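Local coordinates for core protein VP7 (Bluetongue virus, PDB 1BVP), which builds the outer layer of the bluetongue virus core as homotrimers that assemble on an inner scaffold of VP3, at residues 75-78 with 83-86; 159-164 with 169-174; 210-215 with 223-228. All coordinates share one frame; numbering follows the deposited sequence.

Contact 1. Residues 75-78 with 83-86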
loop_
_atom_site.group_PDB
_atom_site.type_symbol
_atom_site.label_atom_id
_atom_site.label_comp_id
_atom_site.label_asym_id
_atom_site.label_seq_id
_atom_site.Cartn_x
_atom_site.Cartn_y
_atom_site.Cartn_z
ATOM N N ILE A 75 20.887 -13.195 -15.807
ATOM C CA ILE A 75 21.987 -12.246 -15.698
ATOM C C ILE A 75 23.367 -12.891 -15.628
ATOM O O ILE A 75 23.567 -13.949 -15.048
ATOM C CB ILE A 75 21.825 -11.428 -14.402
ATOM C CG1 ILE A 75 20.493 -10.689 -14.408
ATOM C CG2 ILE A 75 23.002 -10.507 -14.172
ATOM C CD1 ILE A 75 20.181 -10.048 -13.095
ATOM N N ASN A 76 24.344 -12.207 -16.190
ATOM C CA ASN A 76 25.710 -12.672 -16.141
ATOM C C ASN A 76 26.462 -11.479 -15.503
ATOM O O ASN A 76 26.690 -10.495 -16.177
ATOM C CB ASN A 76 26.177 -12.991 -17.559
ATOM C CG ASN A 76 27.686 -13.238 -17.652
ATOM O OD1 ASN A 76 28.239 -13.215 -18.743
ATOM N ND2 ASN A 76 28.357 -13.483 -16.513
ATOM N N VAL A 77 26.794 -11.555 -14.209
ATOM C CA VAL A 77 27.450 -10.458 -13.504
ATOM C C VAL A 77 28.820 -10.034 -13.943
ATOM O O VAL A 77 29.212 -8.872 -13.700
ATOM C CB VAL A 77 27.633 -10.676 -11.962
ATOM C CG1 VAL A 77 26.597 -9.973 -11.192
ATOM C CG2 VAL A 77 27.762 -12.124 -11.604
ATOM N N GLY A 78 29.601 -10.963 -14.478
ATOM C CA GLY A 78 30.951 -10.597 -14.863
ATOM C C GLY A 78 31.865 -10.765 -13.665
ATOM O O GLY A 78 31.428 -11.138 -12.568
ATOM N N ASP A 83 36.673 -13.805 -4.941
ATOM C CA ASP A 83 36.194 -14.899 -4.115
ATOM C C ASP A 83 35.078 -15.689 -4.734
ATOM O O ASP A 83 34.876 -16.846 -4.392
ATOM C CB ASP A 83 35.733 -14.363 -2.750
ATOM C CG ASP A 83 36.881 -13.787 -1.936
ATOM O OD1 ASP A 83 38.062 -14.058 -2.275
ATOM O OD2 ASP A 83 36.624 -13.050 -0.958
ATOM N N TYR A 84 34.344 -15.071 -5.645
ATOM C CA TYR A 84 33.217 -15.741 -6.267
ATOM C C TYR A 84 33.302 -15.683 -7.763
ATOM O O TYR A 84 33.603 -14.634 -8.355
ATOM C CB TYR A 84 31.905 -15.102 -5.799
ATOM C CG TYR A 84 30.699 -15.403 -6.677
ATOM C CD1 TYR A 84 30.007 -16.613 -6.565
ATOM C CD2 TYR A 84 30.254 -14.492 -7.632
ATOM C CE1 TYR A 84 28.910 -16.914 -7.375
ATOM C CE2 TYR A 84 29.147 -14.794 -8.456
ATOM C CZ TYR A 84 28.488 -16.009 -8.318
ATOM O OH TYR A 84 27.447 -16.340 -9.158
ATOM N N THR A 85 33.002 -16.813 -8.383
ATOM C CA THR A 85 32.986 -16.894 -9.831
ATOM C C THR A 85 31.674 -17.546 -10.219
ATOM O O THR A 85 31.352 -18.626 -9.755
ATOM C CB THR A 85 34.168 -17.698 -10.346
ATOM O OG1 THR A 85 35.363 -17.170 -9.747
ATOM C CG2 THR A 85 34.277 -17.580 -11.869
ATOM N N GLN A 86 30.882 -16.862 -11.018
ATOM C CA GLN A 86 29.601 -17.397 -11.420
ATOM C C GLN A 86 29.741 -18.654 -12.276
ATOM O O GLN A 86 30.522 -18.681 -13.220
ATOM C CB GLN A 86 28.800 -16.305 -12.143
ATOM C CG GLN A 86 27.537 -16.759 -12.865
ATOM C CD GLN A 86 26.762 -15.603 -13.474
ATOM O OE1 GLN A 86 27.284 -14.494 -13.600
ATOM N NE2 GLN A 86 25.519 -15.850 -13.851
#
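Gln86 reaches across to residues 75-77 and closes the loop that joins helix 55-73 to helix 90-94 in the helical part of VP7. Neither segment is a helix or strand. The CA atoms of Val77 and Gln86, the nearest pair, stand 7.6 Å apart, so a long side chain has to span the gap. From CB the Gln86 chain runs extended, with CG anti to the backbone N (chi1 169°). Gln86 CB passes 4.3 Å from Val77 CG2, CG carries the chain on, and Gln86 CD comes to 3.9 Å from Ile75 O. Beyond it the two ends of the amide separate their tasks. Gln86 NE2 donates to Ile75 O at 3.0 Å, almost straight at 168°, with that oxygen in the amide plane of Gln86. Gln86 OE1 accepts twice: Val77 N approaches in the carbonyl plane at 3.0 Å, whereas Asn76 ND2 comes from above that plane at 3.3 Å. The Asn76 and Gln86 amide planes are 73° apart. The two ends of the Gln86 amide thus take Ile75 O and Val77 N, a C=O and an N-H of the backbone either side of Asn76, and these bonds fix its rotation. Leu70 of helix 55-73 packs against Val77, Tyr84 and Gln86, while the Tyr84 hydroxyl is hydrogen-bonded to Asp67 OD1 of the same helix. The apolar share of the contact is slight: Val77 CG2 meets the edge of the Tyr84 ring, near its plane, 4.4 Å from CE2.

Contact 2. Residues 159-164 with 169-174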
loop_
_atom_site.group_PDB
_atom_site.type_symbol
_atom_site.label_atom_id
_atom_site.label_comp_id
_atom_site.label_asym_id
_atom_site.label_seq_id
_atom_site.Cartn_x
_atom_site.Cartn_y
_atom_site.Cartn_z
ATOM N N ILE A 159 -8.799 21.883 -11.863
ATOM C CA ILE A 159 -9.070 22.910 -12.865
ATOM C C ILE A 159 -10.194 23.790 -12.301
ATOM O O ILE A 159 -10.945 23.375 -11.382
ATOM C CB ILE A 159 -9.515 22.369 -14.251
ATOM C CG1 ILE A 159 -10.949 21.867 -14.205
ATOM C CG2 ILE A 159 -8.544 21.338 -14.777
ATOM C CD1 ILE A 159 -11.601 21.904 -15.548
ATOM N N GLN A 160 -10.268 25.022 -12.801
ATOM C CA GLN A 160 -11.330 25.974 -12.404
ATOM C C GLN A 160 -11.814 26.563 -13.701
ATOM O O GLN A 160 -11.053 26.623 -14.683
ATOM C CB GLN A 160 -10.846 27.075 -11.462
ATOM C CG GLN A 160 -9.682 27.867 -12.002
ATOM C CD GLN A 160 -8.974 28.658 -10.928
ATOM O OE1 GLN A 160 -9.248 28.511 -9.744
ATOM N NE2 GLN A 160 -8.037 29.489 -11.336
ATOM N N VAL A 161 -13.109 26.850 -13.734
ATOM C CA VAL A 161 -13.761 27.403 -14.910
ATOM C C VAL A 161 -14.424 28.721 -14.500
ATOM O O VAL A 161 -15.100 28.778 -13.444
ATOM C CB VAL A 161 -14.889 26.450 -15.413
ATOM C CG1 VAL A 161 -15.321 26.811 -16.797
ATOM C CG2 VAL A 161 -14.449 25.037 -15.361
ATOM N N SER A 162 -14.178 29.772 -15.296
ATOM C CA SER A 162 -14.784 31.104 -15.089
ATOM C C SER A 162 -15.944 31.187 -16.076
ATOM O O SER A 162 -15.768 30.932 -17.276
ATOM C CB SER A 162 -13.814 32.228 -15.456
ATOM O OG SER A 162 -12.628 32.204 -14.701
ATOM N N LEU A 163 -17.127 31.521 -15.589
ATOM C CA LEU A 163 -18.296 31.646 -16.466
ATOM C C LEU A 163 -18.894 33.078 -16.426
ATOM O O LEU A 163 -19.149 33.627 -15.328
ATOM C CB LEU A 163 -19.425 30.697 -16.009
ATOM C CG LEU A 163 -19.479 29.173 -15.932
ATOM C CD1 LEU A 163 -19.430 28.586 -17.313
ATOM C CD2 LEU A 163 -18.372 28.659 -15.059
ATOM N N ASN A 164 -19.119 33.680 -17.601
ATOM C CA ASN A 164 -19.784 34.998 -17.680
ATOM C C ASN A 164 -21.264 34.758 -17.309
ATOM O O ASN A 164 -21.749 33.604 -17.356
ATOM C CB ASN A 164 -19.720 35.585 -19.098
ATOM C CG ASN A 164 -18.441 36.372 -19.354
ATOM O OD1 ASN A 164 -17.908 37.042 -18.458
ATOM N ND2 ASN A 164 -17.956 36.318 -20.586
ATOM N N GLY A 169 -20.930 26.149 -21.791
ATOM C CA GLY A 169 -19.900 25.602 -22.661
ATOM C C GLY A 169 -19.418 24.229 -22.243
ATOM O O GLY A 169 -19.771 23.712 -21.178
ATOM N N ASP A 170 -18.666 23.601 -23.136
ATOM C CA ASP A 170 -18.116 22.270 -22.902
ATOM C C ASP A 170 -16.698 22.463 -22.391
ATOM O O ASP A 170 -15.930 23.264 -22.922
ATOM C CB ASP A 170 -18.129 21.440 -24.191
ATOM C CG ASP A 170 -19.506 20.833 -24.500
ATOM O OD1 ASP A 170 -20.476 20.995 -23.691
ATOM O OD2 ASP A 170 -19.599 20.170 -25.571
ATOM N N VAL A 171 -16.314 21.643 -21.434
ATOM C CA VAL A 171 -15.025 21.795 -20.808
ATOM C C VAL A 171 -14.058 20.593 -20.947
ATOM O O VAL A 171 -12.858 20.714 -20.677
ATOM C CB VAL A 171 -15.331 22.199 -19.359
ATOM C CG1 VAL A 171 -14.342 21.677 -18.418
ATOM C CG2 VAL A 171 -15.416 23.678 -19.280
ATOM N N GLN A 172 -14.540 19.488 -21.504
ATOM C CA GLN A 172 -13.725 18.284 -21.641
ATOM C C GLN A 172 -12.345 18.334 -22.277
ATOM O O GLN A 172 -11.478 17.588 -21.859
ATOM C CB GLN A 172 -14.494 17.211 -22.363
ATOM C CG GLN A 172 -14.852 17.617 -23.762
ATOM C CD GLN A 172 -16.283 18.056 -23.871
ATOM O OE1 GLN A 172 -16.929 18.426 -22.874
ATOM N NE2 GLN A 172 -16.817 17.958 -25.075
ATOM N N GLN A 173 -12.125 19.162 -23.289
ATOM C CA GLN A 173 -10.825 19.177 -23.948
ATOM C C GLN A 173 -9.632 19.522 -23.090
ATOM O O GLN A 173 -8.497 19.217 -23.471
ATOM C CB GLN A 173 -10.823 20.000 -25.255
ATOM C CG GLN A 173 -11.451 21.396 -25.185
ATOM C CD GLN A 173 -12.999 21.400 -24.986
ATOM O OE1 GLN A 173 -13.701 20.415 -25.282
ATOM N NE2 GLN A 173 -13.519 22.522 -24.474
ATOM N N ILE A 174 -9.865 20.135 -21.934
ATOM C CA ILE A 174 -8.760 20.523 -21.029
ATOM C C ILE A 174 -8.145 19.236 -20.441
ATOM O O ILE A 174 -6.940 19.171 -20.142
ATOM C CB ILE A 174 -9.291 21.514 -19.901
ATOM C CG1 ILE A 174 -8.188 22.005 -18.973
ATOM C CG2 ILE A 174 -10.348 20.857 -19.037
ATOM C CD1 ILE A 174 -7.246 22.958 -19.602
#
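Ile159 and Ile174 bring their CA atoms to 8.5 Å of each other, Val161 and Val171 to 8.2 Å, too far for paired strands; no hydrogen bond crosses between the segments, and only side chains meet. All four residues point their CB atoms at the opposite segment. Ile159 does most of the joining through its terminal methyl. With CG1 set between the backbone N and the carbonyl carbon (chi1 74°), Ile159 CD1 reaches Val171 CG1 tip to tip at 4.0 Å and also lies 3.9 Å from Ile174 CG2, the two isoleucine side chains running alongside each other and pointing opposite ways. Two residues further along the strand, Val161 CG1 touches Val171 CG2 at 4.0 Å. Val171 therefore divides its two branches between alternate residues of strand 158-163. The chain turns after Val171, bringing Ile174 back to the same face, and Ile174 N bonds to Val171 O at 3.3 Å across the turn. Within the same turn Gln173 NE2 donates to Asp170 O from above the carbonyl plane. Strand 158-163 lies between strands 149-155 and 241-252 in one sheet, with backbone bonds such as Ile159 with Ile245 and Gln160 with Val152. Strand 168-170 borders strand 231-234 in the other, where Asp170 OD1 is hydrogen-bonded to His232 ND1; Val171 touches Ala151 of the first sheet and Val233 of the second.

Contact 3. Residues 210-215 with 223-228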
loop_
_atom_site.group_PDB
_atom_site.type_symbol
_atom_site.label_atom_id
_atom_site.label_comp_id
_atom_site.label_asym_id
_atom_site.label_seq_id
_atom_site.Cartn_x
_atom_site.Cartn_y
_atom_site.Cartn_z
ATOM N N VAL A 210 -23.401 21.526 -13.663
ATOM C CA VAL A 210 -22.388 20.741 -14.372
ATOM C C VAL A 210 -23.144 19.478 -14.800
ATOM O O VAL A 210 -23.960 18.937 -14.042
ATOM C CB VAL A 210 -21.186 20.358 -13.460
ATOM C CG1 VAL A 210 -20.197 19.520 -14.249
ATOM C CG2 VAL A 210 -20.482 21.611 -12.956
ATOM N N SER A 211 -22.989 19.086 -16.051
ATOM C CA SER A 211 -23.678 17.901 -16.516
ATOM C C SER A 211 -22.678 17.059 -17.301
ATOM O O SER A 211 -21.740 17.598 -17.939
ATOM C CB SER A 211 -24.890 18.274 -17.374
ATOM O OG SER A 211 -24.484 18.690 -18.670
ATOM N N VAL A 212 -22.828 15.743 -17.179
ATOM C CA VAL A 212 -21.936 14.813 -17.858
ATOM C C VAL A 212 -22.761 14.003 -18.827
ATOM O O VAL A 212 -23.721 13.356 -18.423
ATOM C CB VAL A 212 -21.219 13.863 -16.863
ATOM C CG1 VAL A 212 -20.291 12.953 -17.636
ATOM C CG2 VAL A 212 -20.405 14.668 -15.819
ATOM N N GLY A 213 -22.408 14.067 -20.111
ATOM C CA GLY A 213 -23.166 13.350 -21.126
ATOM C C GLY A 213 -24.658 13.700 -21.110
ATOM O O GLY A 213 -25.508 12.832 -21.320
ATOM N N GLY A 214 -24.987 14.953 -20.802
ATOM C CA GLY A 214 -26.379 15.362 -20.775
ATOM C C GLY A 214 -27.094 15.213 -19.447
ATOM O O GLY A 214 -28.146 15.816 -19.243
ATOM N N VAL A 215 -26.569 14.395 -18.549
ATOM C CA VAL A 215 -27.213 14.229 -17.250
ATOM C C VAL A 215 -26.611 15.160 -16.172
ATOM O O VAL A 215 -25.407 15.413 -16.111
ATOM C CB VAL A 215 -27.307 12.709 -16.817
ATOM C CG1 VAL A 215 -26.069 11.944 -17.213
ATOM C CG2 VAL A 215 -27.539 12.582 -15.311
ATOM N N ILE A 223 -17.967 11.622 -9.275
ATOM C CA ILE A 223 -18.539 11.328 -10.553
ATOM C C ILE A 223 -17.573 10.451 -11.336
ATOM O O ILE A 223 -16.386 10.758 -11.468
ATOM C CB ILE A 223 -18.734 12.636 -11.335
ATOM C CG1 ILE A 223 -19.828 13.478 -10.694
ATOM C CG2 ILE A 223 -19.008 12.361 -12.814
ATOM C CD1 ILE A 223 -19.724 14.931 -11.107
ATOM N N ALA A 224 -18.100 9.370 -11.881
ATOM C CA ALA A 224 -17.316 8.471 -12.696
ATOM C C ALA A 224 -17.474 8.947 -14.133
ATOM O O ALA A 224 -18.527 8.779 -14.742
ATOM C CB ALA A 224 -17.840 7.085 -12.537
ATOM N N TRP A 225 -16.439 9.547 -14.678
ATOM C CA TRP A 225 -16.521 10.066 -16.030
ATOM C C TRP A 225 -15.554 9.327 -16.941
ATOM O O TRP A 225 -14.366 9.203 -16.635
ATOM C CB TRP A 225 -16.191 11.570 -15.992
ATOM C CG TRP A 225 -16.127 12.272 -17.339
ATOM C CD1 TRP A 225 -17.050 12.200 -18.342
ATOM C CD2 TRP A 225 -15.064 13.110 -17.834
ATOM N NE1 TRP A 225 -16.622 12.917 -19.431
ATOM C CE2 TRP A 225 -15.407 13.485 -19.150
ATOM C CE3 TRP A 225 -13.860 13.578 -17.294
ATOM C CZ2 TRP A 225 -14.584 14.311 -19.944
ATOM C CZ3 TRP A 225 -13.035 14.405 -18.087
ATOM C CH2 TRP A 225 -13.405 14.759 -19.393
ATOM N N ASP A 226 -16.051 8.895 -18.093
ATOM C CA ASP A 226 -15.234 8.180 -19.068
ATOM C C ASP A 226 -14.252 9.006 -19.827
ATOM O O ASP A 226 -13.515 8.473 -20.640
ATOM C CB ASP A 226 -16.099 7.461 -20.081
ATOM C CG ASP A 226 -17.133 8.354 -20.689
ATOM O OD1 ASP A 226 -18.128 8.673 -19.986
ATOM O OD2 ASP A 226 -16.954 8.733 -21.853
ATOM N N GLY A 227 -14.276 10.316 -19.642
ATOM C CA GLY A 227 -13.331 11.169 -20.349
ATOM C C GLY A 227 -13.721 11.509 -21.775
ATOM O O GLY A 227 -13.015 12.280 -22.424
ATOM N N GLN A 228 -14.824 10.940 -22.271
ATOM C CA GLN A 228 -15.281 11.199 -23.645
ATOM C C GLN A 228 -16.567 12.031 -23.650
ATOM O O GLN A 228 -16.666 13.029 -24.375
ATOM C CB GLN A 228 -15.539 9.887 -24.420
ATOM C CG GLN A 228 -14.322 9.026 -24.723
ATOM C CD GLN A 228 -13.204 9.811 -25.405
ATOM O OE1 GLN A 228 -13.358 10.271 -26.542
ATOM N NE2 GLN A 228 -12.073 9.972 -24.712
#
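Trans first torsions in Val212 (chi1 -179°) and Trp225 (chi1 176°) swing Val212 CG1 and the indole toward one another, and their side chains meet with Val212 CG1 3.4 Å from Trp225 CD1. The methyl comes to the five-membered ring obliquely, next to the corner that carries NE1. Val212 CG2, the other branch, is directed to Ile223 and lies 4.0 Å from its CG2. One valine thus touches Ile223 and Trp225, alternate residues of strand 223-225, and no hydrogen bond joins the segments. The indole is fixed from several sides: NE1 donates to Ala229 O, Phe175 meets the ring edge-to-face, and Gly227 CA sits over the centre of one face. Gly227 belongs to an Asx turn, in which Asp226 OD2 accepts from Gln228 N at 3.1 Å; the same oxygen is bonded to Ala229 N. Beyond Val212 the chain reverses through a type I' turn, closed by Val212 N to Val215 O at 2.8 Å and Val215 N to Val212 O at 3.0 Å. Positive phi at Gly213 and Gly214 fits this class. Strand 209-212 pairs with 215-217 and 231-234, whereas 223-225 pairs with 183-195 in the other sheet. The apolar packing of this hairpin on strand 223-225 is part of the beta sandwich of the jelly-roll domain of VP7.

Overall arrangement
Contact 1 stands apart from the other two: its centre is 59 Å from that of contact 2 and 57 Å from that of contact 3, across the centre of the chain, among the helices instead of the strands. Contacts 2 and 3 are neighbours, centres 13 Å apart, and touch where Gln172 CB packs on Trp225 CZ2 at 3.8 Å. Both join the same two antiparallel sheets, at different strands. The chemistry differs: the buried sandwich contacts use methyls and an indole with no hydrogen bond between segments, whereas the partly buried loop closure of contact 1 relies on three hydrogen bonds to one glutamine amide.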